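Local coordinates for protein elongation factor G (PDB 2DY1) that binds GTP and magnesium and probably acts as a translational GTPase in the elongation step of protein synthesis, at residues L285-F289 and E372-A376; R304-L310 and E341-V347; R309-G313 and L325-Y329. Numbering follows the deposited sequence.

Contact 1. Residues L285-F289 and E372-A376; sequences LAKVF and EVPFA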
loop_
_atom_site.group_PDB
_atom_site.type_symbol
_atom_site.label_atom_id
_atom_site.label_comp_id
_atom_site.label_asym_id
_atom_site.label_seq_id
_atom_site.Cartn_x
_atom_site.Cartn_y
_atom_site.Cartn_z
ATOM N N LEU A 285 -21.784 -6.177 -12.776
ATOM C CA LEU A 285 -20.651 -5.255 -12.681
ATOM C C LEU A 285 -19.815 -5.884 -11.592
ATOM O O LEU A 285 -20.324 -6.164 -10.510
ATOM C CB LEU A 285 -21.073 -3.852 -12.253
ATOM C CG LEU A 285 -19.901 -2.892 -11.968
ATOM C CD1 LEU A 285 -19.048 -2.672 -13.230
ATOM C CD2 LEU A 285 -20.448 -1.575 -11.439
ATOM N N ALA A 286 -18.548 -6.146 -11.904
ATOM C CA ALA A 286 -17.642 -6.798 -10.960
ATOM C C ALA A 286 -16.216 -6.298 -11.137
ATOM O O ALA A 286 -15.876 -5.623 -12.110
ATOM C CB ALA A 286 -17.670 -8.311 -11.181
ATOM N N LYS A 287 -15.364 -6.658 -10.191
ATOM C CA LYS A 287 -13.976 -6.246 -10.271
ATOM C C LYS A 287 -13.089 -7.270 -9.572
ATOM O O LYS A 287 -13.494 -7.846 -8.565
ATOM C CB LYS A 287 -13.811 -4.880 -9.597
ATOM C CG LYS A 287 -12.410 -4.342 -9.632
ATOM C CD LYS A 287 -12.373 -2.874 -9.192
ATOM C CE LYS A 287 -10.964 -2.341 -9.228
ATOM N NZ LYS A 287 -10.922 -0.892 -8.921
ATOM N N VAL A 288 -11.895 -7.504 -10.116
ATOM C CA VAL A 288 -10.936 -8.428 -9.487
ATOM C C VAL A 288 -10.226 -7.527 -8.463
ATOM O O VAL A 288 -9.472 -6.630 -8.849
ATOM C CB VAL A 288 -9.909 -8.934 -10.513
ATOM C CG1 VAL A 288 -8.840 -9.777 -9.827
ATOM C CG2 VAL A 288 -10.612 -9.783 -11.586
ATOM N N PHE A 289 -10.473 -7.749 -7.168
ATOM C CA PHE A 289 -9.860 -6.884 -6.158
ATOM C C PHE A 289 -8.557 -7.421 -5.612
ATOM O O PHE A 289 -7.809 -6.694 -4.982
ATOM C CB PHE A 289 -10.847 -6.566 -5.013
ATOM C CG PHE A 289 -11.164 -7.727 -4.123
ATOM C CD1 PHE A 289 -10.455 -7.920 -2.927
ATOM C CD2 PHE A 289 -12.206 -8.600 -4.446
ATOM C CE1 PHE A 289 -10.808 -8.992 -2.059
ATOM C CE2 PHE A 289 -12.557 -9.649 -3.608
ATOM C CZ PHE A 289 -11.859 -9.847 -2.409
ATOM N N GLU A 372 -18.126 4.901 -12.102
ATOM C CA GLU A 372 -19.010 3.806 -11.718
ATOM C C GLU A 372 -18.357 2.645 -10.976
ATOM O O GLU A 372 -19.051 1.801 -10.417
ATOM C CB GLU A 372 -19.703 3.278 -12.970
ATOM C CG GLU A 372 -20.522 4.349 -13.690
ATOM C CD GLU A 372 -21.105 3.874 -15.005
ATOM O OE1 GLU A 372 -20.381 3.881 -16.018
ATOM O OE2 GLU A 372 -22.293 3.487 -15.026
ATOM N N VAL A 373 -17.030 2.629 -10.948
ATOM C CA VAL A 373 -16.275 1.537 -10.321
ATOM C C VAL A 373 -15.451 1.998 -9.123
ATOM O O VAL A 373 -14.627 2.889 -9.261
ATOM C CB VAL A 373 -15.282 0.944 -11.351
ATOM C CG1 VAL A 373 -14.620 -0.319 -10.800
ATOM C CG2 VAL A 373 -16.009 0.647 -12.657
ATOM N N PRO A 374 -15.652 1.389 -7.933
ATOM C CA PRO A 374 -14.856 1.814 -6.770
ATOM C C PRO A 374 -13.365 1.695 -7.079
ATOM O O PRO A 374 -12.928 0.742 -7.727
ATOM C CB PRO A 374 -15.281 0.832 -5.672
ATOM C CG PRO A 374 -16.695 0.439 -6.084
ATOM C CD PRO A 374 -16.589 0.306 -7.581
ATOM N N PHE A 375 -12.572 2.652 -6.619
ATOM C CA PHE A 375 -11.154 2.598 -6.893
ATOM C C PHE A 375 -10.377 3.261 -5.776
ATOM O O PHE A 375 -10.666 4.395 -5.393
ATOM C CB PHE A 375 -10.828 3.326 -8.207
ATOM C CG PHE A 375 -9.401 3.156 -8.651
ATOM C CD1 PHE A 375 -9.038 2.058 -9.407
ATOM C CD2 PHE A 375 -8.415 4.050 -8.240
ATOM C CE1 PHE A 375 -7.702 1.838 -9.751
ATOM C CE2 PHE A 375 -7.070 3.831 -8.582
ATOM C CZ PHE A 375 -6.723 2.732 -9.329
ATOM N N ALA A 376 -9.394 2.534 -5.249
ATOM C CA ALA A 376 -8.526 3.068 -4.219
ATOM C C ALA A 376 -7.113 2.942 -4.764
ATOM O O ALA A 376 -6.610 1.830 -4.991
ATOM C CB ALA A 376 -8.673 2.278 -2.915
#
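Residues 285-289 form the start of strand 285-294. Residues 372-376 are a loop segment, extended from Val373 on, with no regular secondary structure. The touching parts run in nearly the same direction, 12° apart from end to end. They are not paired as strands. The closest CA atoms, those of Lys287 and Val373, are 8.1 Å apart, so side chains bridge the gap. The strand itself is paired elsewhere, to strand 298-307 on one edge and to Leu362 and Gly359 on the other.

Leu285 and Lys287 both point their CB toward the loop, while Ala286 between them points away. This is the alternation expected of a beta strand. Leu285 places CD2 3.8 Å from Glu372 O. The Lys287 side chain is fully extended, with all four chi angles in t. Lys287 CD lies 3.8 Å from Val373 CG1, so the aliphatic part packs on the valine. Lys287 NZ then reaches the loop backbone and donates a hydrogen bond to Pro374 O at 2.8 Å. Lys287 NZ also lies 3.5 Å from Phe375 CD1, oblique to the ring.

Here strand 285-294 of domain 2 and the loop between strands 361-363 and 383-389 meet helix 88-97 of the GTP-binding domain. Glu96 of that helix forms a salt bridge with Lys287 NZ and also accepts a hydrogen bond from Ala376 N. Pro374 packs on Tyr306 and on Phe279.

Lys287 is a buried charge. A carboxylate and a backbone carbonyl both satisfy its ammonium group, so one side chain joins strand, loop and helix.

Contact 2. Residues R304-L310 and E341-V347; sequences RLYRGRL and EAEAGFV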
loop_
_atom_site.group_PDB
_atom_site.type_symbol
_atom_site.label_atom_id
_atom_site.label_comp_id
_atom_site.label_asym_id
_atom_site.label_seq_id
_atom_site.Cartn_x
_atom_site.Cartn_y
_atom_site.Cartn_z
ATOM N N ARG A 304 -15.340 -9.305 -6.790
ATOM C CA ARG A 304 -16.491 -8.787 -6.056
ATOM C C ARG A 304 -17.559 -8.527 -7.117
ATOM O O ARG A 304 -17.284 -7.858 -8.119
ATOM C CB ARG A 304 -16.170 -7.469 -5.362
ATOM C CG ARG A 304 -17.447 -6.663 -4.982
ATOM C CD ARG A 304 -18.303 -7.371 -3.929
ATOM N NE ARG A 304 -19.669 -6.834 -3.943
ATOM C CZ ARG A 304 -20.070 -5.715 -3.350
ATOM N NH1 ARG A 304 -19.227 -4.964 -2.643
ATOM N NH2 ARG A 304 -21.334 -5.317 -3.523
ATOM N N LEU A 305 -18.754 -9.065 -6.900
ATOM C CA LEU A 305 -19.877 -8.824 -7.813
ATOM C C LEU A 305 -20.646 -7.678 -7.161
ATOM O O LEU A 305 -21.288 -7.852 -6.123
ATOM C CB LEU A 305 -20.752 -10.080 -7.921
ATOM C CG LEU A 305 -21.959 -10.005 -8.875
ATOM C CD1 LEU A 305 -21.488 -9.687 -10.290
ATOM C CD2 LEU A 305 -22.698 -11.334 -8.847
ATOM N N TYR A 306 -20.562 -6.506 -7.769
ATOM C CA TYR A 306 -21.211 -5.319 -7.222
ATOM C C TYR A 306 -22.670 -5.233 -7.542
ATOM O O TYR A 306 -23.461 -4.709 -6.757
ATOM C CB TYR A 306 -20.545 -4.044 -7.759
ATOM C CG TYR A 306 -19.108 -3.806 -7.311
ATOM C CD1 TYR A 306 -18.818 -3.487 -5.987
ATOM C CD2 TYR A 306 -18.053 -3.855 -8.227
ATOM C CE1 TYR A 306 -17.510 -3.201 -5.574
ATOM C CE2 TYR A 306 -16.724 -3.577 -7.821
ATOM C CZ TYR A 306 -16.473 -3.248 -6.495
ATOM O OH TYR A 306 -15.177 -2.946 -6.115
ATOM N N ARG A 307 -23.028 -5.750 -8.708
ATOM C CA ARG A 307 -24.405 -5.640 -9.166
ATOM C C ARG A 307 -24.663 -6.789 -10.079
ATOM O O ARG A 307 -23.740 -7.284 -10.706
ATOM C CB ARG A 307 -24.564 -4.336 -9.962
ATOM C CG ARG A 307 -26.009 -3.929 -10.305
ATOM C CD ARG A 307 -26.003 -2.569 -11.003
ATOM N NE ARG A 307 -25.284 -2.610 -12.276
ATOM C CZ ARG A 307 -24.745 -1.551 -12.865
ATOM N NH1 ARG A 307 -24.836 -0.355 -12.297
ATOM N NH2 ARG A 307 -24.114 -1.694 -14.020
ATOM N N GLY A 308 -25.920 -7.209 -10.135
ATOM C CA GLY A 308 -26.293 -8.288 -11.027
ATOM C C GLY A 308 -26.292 -9.655 -10.399
ATOM O O GLY A 308 -26.000 -9.824 -9.221
ATOM N N ARG A 309 -26.629 -10.649 -11.204
ATOM C CA ARG A 309 -26.689 -12.004 -10.733
ATOM C C ARG A 309 -25.977 -12.889 -11.746
ATOM O O ARG A 309 -25.931 -12.580 -12.940
ATOM C CB ARG A 309 -28.163 -12.407 -10.559
ATOM C CG ARG A 309 -28.412 -13.832 -10.116
ATOM C CD ARG A 309 -29.848 -14.007 -9.623
ATOM N NE ARG A 309 -30.158 -15.415 -9.396
ATOM C CZ ARG A 309 -30.434 -16.279 -10.368
ATOM N NH1 ARG A 309 -30.449 -15.873 -11.632
ATOM N NH2 ARG A 309 -30.671 -17.551 -10.082
ATOM N N LEU A 310 -25.380 -13.971 -11.267
ATOM C CA LEU A 310 -24.699 -14.896 -12.161
ATOM C C LEU A 310 -25.056 -16.336 -11.878
ATOM O O LEU A 310 -25.329 -16.734 -10.734
ATOM C CB LEU A 310 -23.181 -14.762 -12.041
ATOM C CG LEU A 310 -22.557 -13.438 -12.464
ATOM C CD1 LEU A 310 -21.093 -13.418 -12.052
ATOM C CD2 LEU A 310 -22.677 -13.273 -13.977
ATOM N N GLU A 341 -25.339 -20.268 -7.743
ATOM C CA GLU A 341 -25.734 -18.939 -8.180
ATOM C C GLU A 341 -24.958 -17.943 -7.349
ATOM O O GLU A 341 -24.466 -18.287 -6.278
ATOM C CB GLU A 341 -27.231 -18.690 -7.972
ATOM C CG GLU A 341 -27.654 -18.624 -6.513
ATOM C CD GLU A 341 -29.150 -18.395 -6.349
ATOM O OE1 GLU A 341 -29.791 -17.909 -7.312
ATOM O OE2 GLU A 341 -29.680 -18.688 -5.255
ATOM N N ALA A 342 -24.848 -16.725 -7.855
ATOM C CA ALA A 342 -24.169 -15.653 -7.137
ATOM C C ALA A 342 -24.987 -14.389 -7.351
ATOM O O ALA A 342 -25.450 -14.124 -8.458
ATOM C CB ALA A 342 -22.776 -15.476 -7.661
ATOM N N GLU A 343 -25.177 -13.608 -6.299
ATOM C CA GLU A 343 -25.972 -12.382 -6.404
ATOM C C GLU A 343 -25.063 -11.223 -6.028
ATOM O O GLU A 343 -23.986 -11.442 -5.482
ATOM C CB GLU A 343 -27.140 -12.419 -5.411
ATOM C CG GLU A 343 -28.006 -13.660 -5.465
ATOM C CD GLU A 343 -28.966 -13.718 -4.296
ATOM O OE1 GLU A 343 -29.836 -12.826 -4.194
ATOM O OE2 GLU A 343 -28.843 -14.651 -3.474
ATOM N N ALA A 344 -25.496 -9.994 -6.279
ATOM C CA ALA A 344 -24.658 -8.841 -5.930
ATOM C C ALA A 344 -24.311 -8.939 -4.441
ATOM O O ALA A 344 -25.173 -9.228 -3.604
ATOM C CB ALA A 344 -25.408 -7.531 -6.222
ATOM N N GLY A 345 -23.036 -8.686 -4.133
ATOM C CA GLY A 345 -22.559 -8.787 -2.760
ATOM C C GLY A 345 -21.624 -9.986 -2.621
ATOM O O GLY A 345 -20.756 -10.022 -1.747
ATOM N N PHE A 346 -21.806 -10.978 -3.482
ATOM C CA PHE A 346 -20.936 -12.152 -3.443
ATOM C C PHE A 346 -19.511 -11.801 -3.824
ATOM O O PHE A 346 -19.242 -10.849 -4.573
ATOM C CB PHE A 346 -21.393 -13.216 -4.461
ATOM C CG PHE A 346 -22.368 -14.215 -3.924
ATOM C CD1 PHE A 346 -23.567 -13.803 -3.350
ATOM C CD2 PHE A 346 -22.087 -15.588 -3.991
ATOM C CE1 PHE A 346 -24.474 -14.731 -2.848
ATOM C CE2 PHE A 346 -22.987 -16.532 -3.487
ATOM C CZ PHE A 346 -24.185 -16.106 -2.915
ATOM N N VAL A 347 -18.594 -12.600 -3.278
ATOM C CA VAL A 347 -17.204 -12.536 -3.650
ATOM C C VAL A 347 -16.977 -13.938 -4.192
ATOM O O VAL A 347 -17.355 -14.927 -3.567
ATOM C CB VAL A 347 -16.275 -12.282 -2.456
ATOM C CG1 VAL A 347 -14.823 -12.561 -2.873
ATOM C CG2 VAL A 347 -16.423 -10.820 -2.015
#
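Two neighbouring antiparallel chain segments of the domain 2 beta-barrel meet here, and both change direction. A classic beta bulge at Tyr306 and Arg307, both opposite Leu285, disturbs strand 298-307. On the other side, a type II turn runs from Glu343 to Phe346, with Gly345 third. Leu305 N donates to Phe346 O at 3.0 Å, and Gly345 N donates to Leu305 O at 2.8 Å. Further along, Leu310 and Ala342 form a hydrogen-bonded antiparallel pair.

Leu305, with chi1 t and chi2 p, points toward the turn. Leu305 CD2 lies 3.6 Å from Glu343 O and 4.3 Å from Ala342 CB. Leu310 and Ala342 share a face, with their CB atoms 4.5 Å apart. Ala344 CB fits against the bulge, 3.6 Å from Arg307 CA.

Arg304 bends at chi2 (p), bringing its end back over the turn. Arg304 NE donates to Leu305 O, the next residue's carbonyl, at 2.9 Å and lies 3.7 Å from Gly345 CA. The rest of its guanidinium reaches the GTP-binding domain, at Asp99 and Ala97 O. Tyr306 points away, and its OH bonds to Glu96 O. At the backbone angles of Gly308 and Gly345, a CB would jam against the preceding carbonyl O.

Arg309 is extended through chi3. Arg309 NH2 forms a salt bridge with Glu341 OE1 at 2.9 Å, and Arg309 NE donates to that same oxygen at 3.3 Å.

Contact 3. Residues R309-G313 and L325-Y329; sequences RLKPG and LPHLY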
loop_
_atom_site.group_PDB
_atom_site.type_symbol
_atom_site.label_atom_id
_atom_site.label_comp_id
_atom_site.label_asym_id
_atom_site.label_seq_id
_atom_site.Cartn_x
_atom_site.Cartn_y
_atom_site.Cartn_z
ATOM N N ARG A 309 -26.629 -10.649 -11.204
ATOM C CA ARG A 309 -26.689 -12.004 -10.733
ATOM C C ARG A 309 -25.977 -12.889 -11.746
ATOM O O ARG A 309 -25.931 -12.580 -12.940
ATOM C CB ARG A 309 -28.163 -12.407 -10.559
ATOM C CG ARG A 309 -28.412 -13.832 -10.116
ATOM C CD ARG A 309 -29.848 -14.007 -9.623
ATOM N NE ARG A 309 -30.158 -15.415 -9.396
ATOM C CZ ARG A 309 -30.434 -16.279 -10.368
ATOM N NH1 ARG A 309 -30.449 -15.873 -11.632
ATOM N NH2 ARG A 309 -30.671 -17.551 -10.082
ATOM N N LEU A 310 -25.380 -13.971 -11.267
ATOM C CA LEU A 310 -24.699 -14.896 -12.161
ATOM C C LEU A 310 -25.056 -16.336 -11.878
ATOM O O LEU A 310 -25.329 -16.734 -10.734
ATOM C CB LEU A 310 -23.181 -14.762 -12.041
ATOM C CG LEU A 310 -22.557 -13.438 -12.464
ATOM C CD1 LEU A 310 -21.093 -13.418 -12.052
ATOM C CD2 LEU A 310 -22.677 -13.273 -13.977
ATOM N N LYS A 311 -25.063 -17.123 -12.952
ATOM C CA LYS A 311 -25.312 -18.552 -12.870
ATOM C C LYS A 311 -24.133 -19.260 -13.522
ATOM O O LYS A 311 -23.428 -18.670 -14.344
ATOM C CB LYS A 311 -26.596 -18.911 -13.616
ATOM C CG LYS A 311 -27.857 -18.467 -12.889
ATOM C CD LYS A 311 -29.077 -18.611 -13.791
ATOM C CE LYS A 311 -29.331 -20.068 -14.177
ATOM N NZ LYS A 311 -30.307 -20.197 -15.300
ATOM N N PRO A 312 -23.905 -20.538 -13.179
ATOM C CA PRO A 312 -22.790 -21.277 -13.781
ATOM C C PRO A 312 -22.963 -21.296 -15.309
ATOM O O PRO A 312 -24.077 -21.496 -15.806
ATOM C CB PRO A 312 -22.928 -22.671 -13.161
ATOM C CG PRO A 312 -23.536 -22.380 -11.811
ATOM C CD PRO A 312 -24.593 -21.346 -12.156
ATOM N N GLY A 313 -21.873 -21.058 -16.029
ATOM C CA GLY A 313 -21.946 -21.034 -17.481
ATOM C C GLY A 313 -22.049 -19.634 -18.058
ATOM O O GLY A 313 -21.899 -19.443 -19.269
ATOM N N LEU A 325 -17.458 -18.420 -16.853
ATOM C CA LEU A 325 -17.455 -18.986 -15.501
ATOM C C LEU A 325 -18.298 -20.251 -15.482
ATOM O O LEU A 325 -19.440 -20.243 -15.049
ATOM C CB LEU A 325 -18.035 -17.954 -14.521
ATOM C CG LEU A 325 -17.295 -16.611 -14.408
ATOM C CD1 LEU A 325 -18.026 -15.676 -13.455
ATOM C CD2 LEU A 325 -15.873 -16.851 -13.920
ATOM N N PRO A 326 -17.737 -21.368 -15.971
ATOM C CA PRO A 326 -18.489 -22.623 -15.992
ATOM C C PRO A 326 -18.895 -23.094 -14.599
ATOM O O PRO A 326 -19.927 -23.755 -14.428
ATOM C CB PRO A 326 -17.538 -23.582 -16.722
ATOM C CG PRO A 326 -16.186 -23.025 -16.424
ATOM C CD PRO A 326 -16.393 -21.533 -16.544
ATOM N N HIS A 327 -18.084 -22.739 -13.607
ATOM C CA HIS A 327 -18.377 -23.077 -12.218
ATOM C C HIS A 327 -18.205 -21.808 -11.397
ATOM O O HIS A 327 -17.331 -20.980 -11.681
ATOM C CB HIS A 327 -17.414 -24.147 -11.689
ATOM C CG HIS A 327 -17.509 -25.455 -12.408
ATOM N ND1 HIS A 327 -18.463 -26.404 -12.107
ATOM C CD2 HIS A 327 -16.802 -25.950 -13.452
ATOM C CE1 HIS A 327 -18.342 -27.425 -12.937
ATOM N NE2 HIS A 327 -17.344 -27.173 -13.764
ATOM N N LEU A 328 -19.061 -21.645 -10.401
ATOM C CA LEU A 328 -18.991 -20.490 -9.514
ATOM C C LEU A 328 -18.498 -20.991 -8.166
ATOM O O LEU A 328 -18.993 -22.000 -7.673
ATOM C CB LEU A 328 -20.376 -19.866 -9.333
ATOM C CG LEU A 328 -21.047 -19.370 -10.626
ATOM C CD1 LEU A 328 -22.399 -18.787 -10.290
ATOM C CD2 LEU A 328 -20.178 -18.319 -11.319
ATOM N N TYR A 329 -17.525 -20.289 -7.580
ATOM C CA TYR A 329 -17.001 -20.687 -6.273
ATOM C C TYR A 329 -16.905 -19.492 -5.351
ATOM O O TYR A 329 -16.524 -18.411 -5.795
ATOM C CB TYR A 329 -15.574 -21.234 -6.384
ATOM C CG TYR A 329 -15.390 -22.402 -7.305
ATOM C CD1 TYR A 329 -15.645 -23.694 -6.871
ATOM C CD2 TYR A 329 -14.979 -22.208 -8.618
ATOM C CE1 TYR A 329 -15.494 -24.778 -7.737
ATOM C CE2 TYR A 329 -14.821 -23.274 -9.483
ATOM C CZ TYR A 329 -15.083 -24.554 -9.032
ATOM O OH TYR A 329 -14.927 -25.608 -9.900
#
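In the domain 2 beta-barrel, the chain continues from the short strand 309-310 through Lys311 and Pro312 to Gly313. It passes beside residues 325-329, where a short loop at Pro326 and His327 interrupts strand 323-332. The main bump is Leu328, whose CD1 fills the hollow made by the backbone from Leu310 to Pro312. Leu328 CD1 lies 3.6 Å from Leu310 O, 3.7 Å from Lys311 C and 3.9 Å from Pro312 CD.

Leu310 CD1 meets Leu325 CD1 at 4.1 Å, Leu310 CB is 4.5 Å from Leu328 CD1, and Leu325 CD1 is 4.0 Å from Leu328 CD2, so the three leucines form one apolar patch. Leu328 also packs on Val339 of strand 335-343. The Pro312 CA-to-CB bond points sideways; its ring sits at the more open margin, with Pro312 CB 3.4 Å from Pro326 O.

The backbones come closest where the CA atoms of Gly313 and Pro326 are 4.1 Å apart. At the phi of Gly313, 98°, a CB would clash with the carbonyl of Pro312. Gly313 N donates to Leu325 O at 2.7 Å.

The contact is mostly apolar, with one short backbone hydrogen bond fixing the segments at the glycine.

How the contacts relate
From the N terminus, the chain passes the GTP-binding domain and enters domain 2 at strand 285-294, where contact 1 begins. Strand 298-307 follows and pairs with it, so contacts 1 and 2 touch through Leu285 with Tyr306 and Lys287 with Arg304. Contacts 2 and 3 share Arg309 and Leu310. Contact 3 closes first, with 11 residues between its segments. Contact 2 closes next, at the end of strand 335-343 and in the turn beyond it. Contact 1 closes last, at 372-376, and both others nest inside its loop. Contacts 2 and 3 tie together strands within domain 2. Contact 1 brings the later loop back to the first strand, beside helix 88-97.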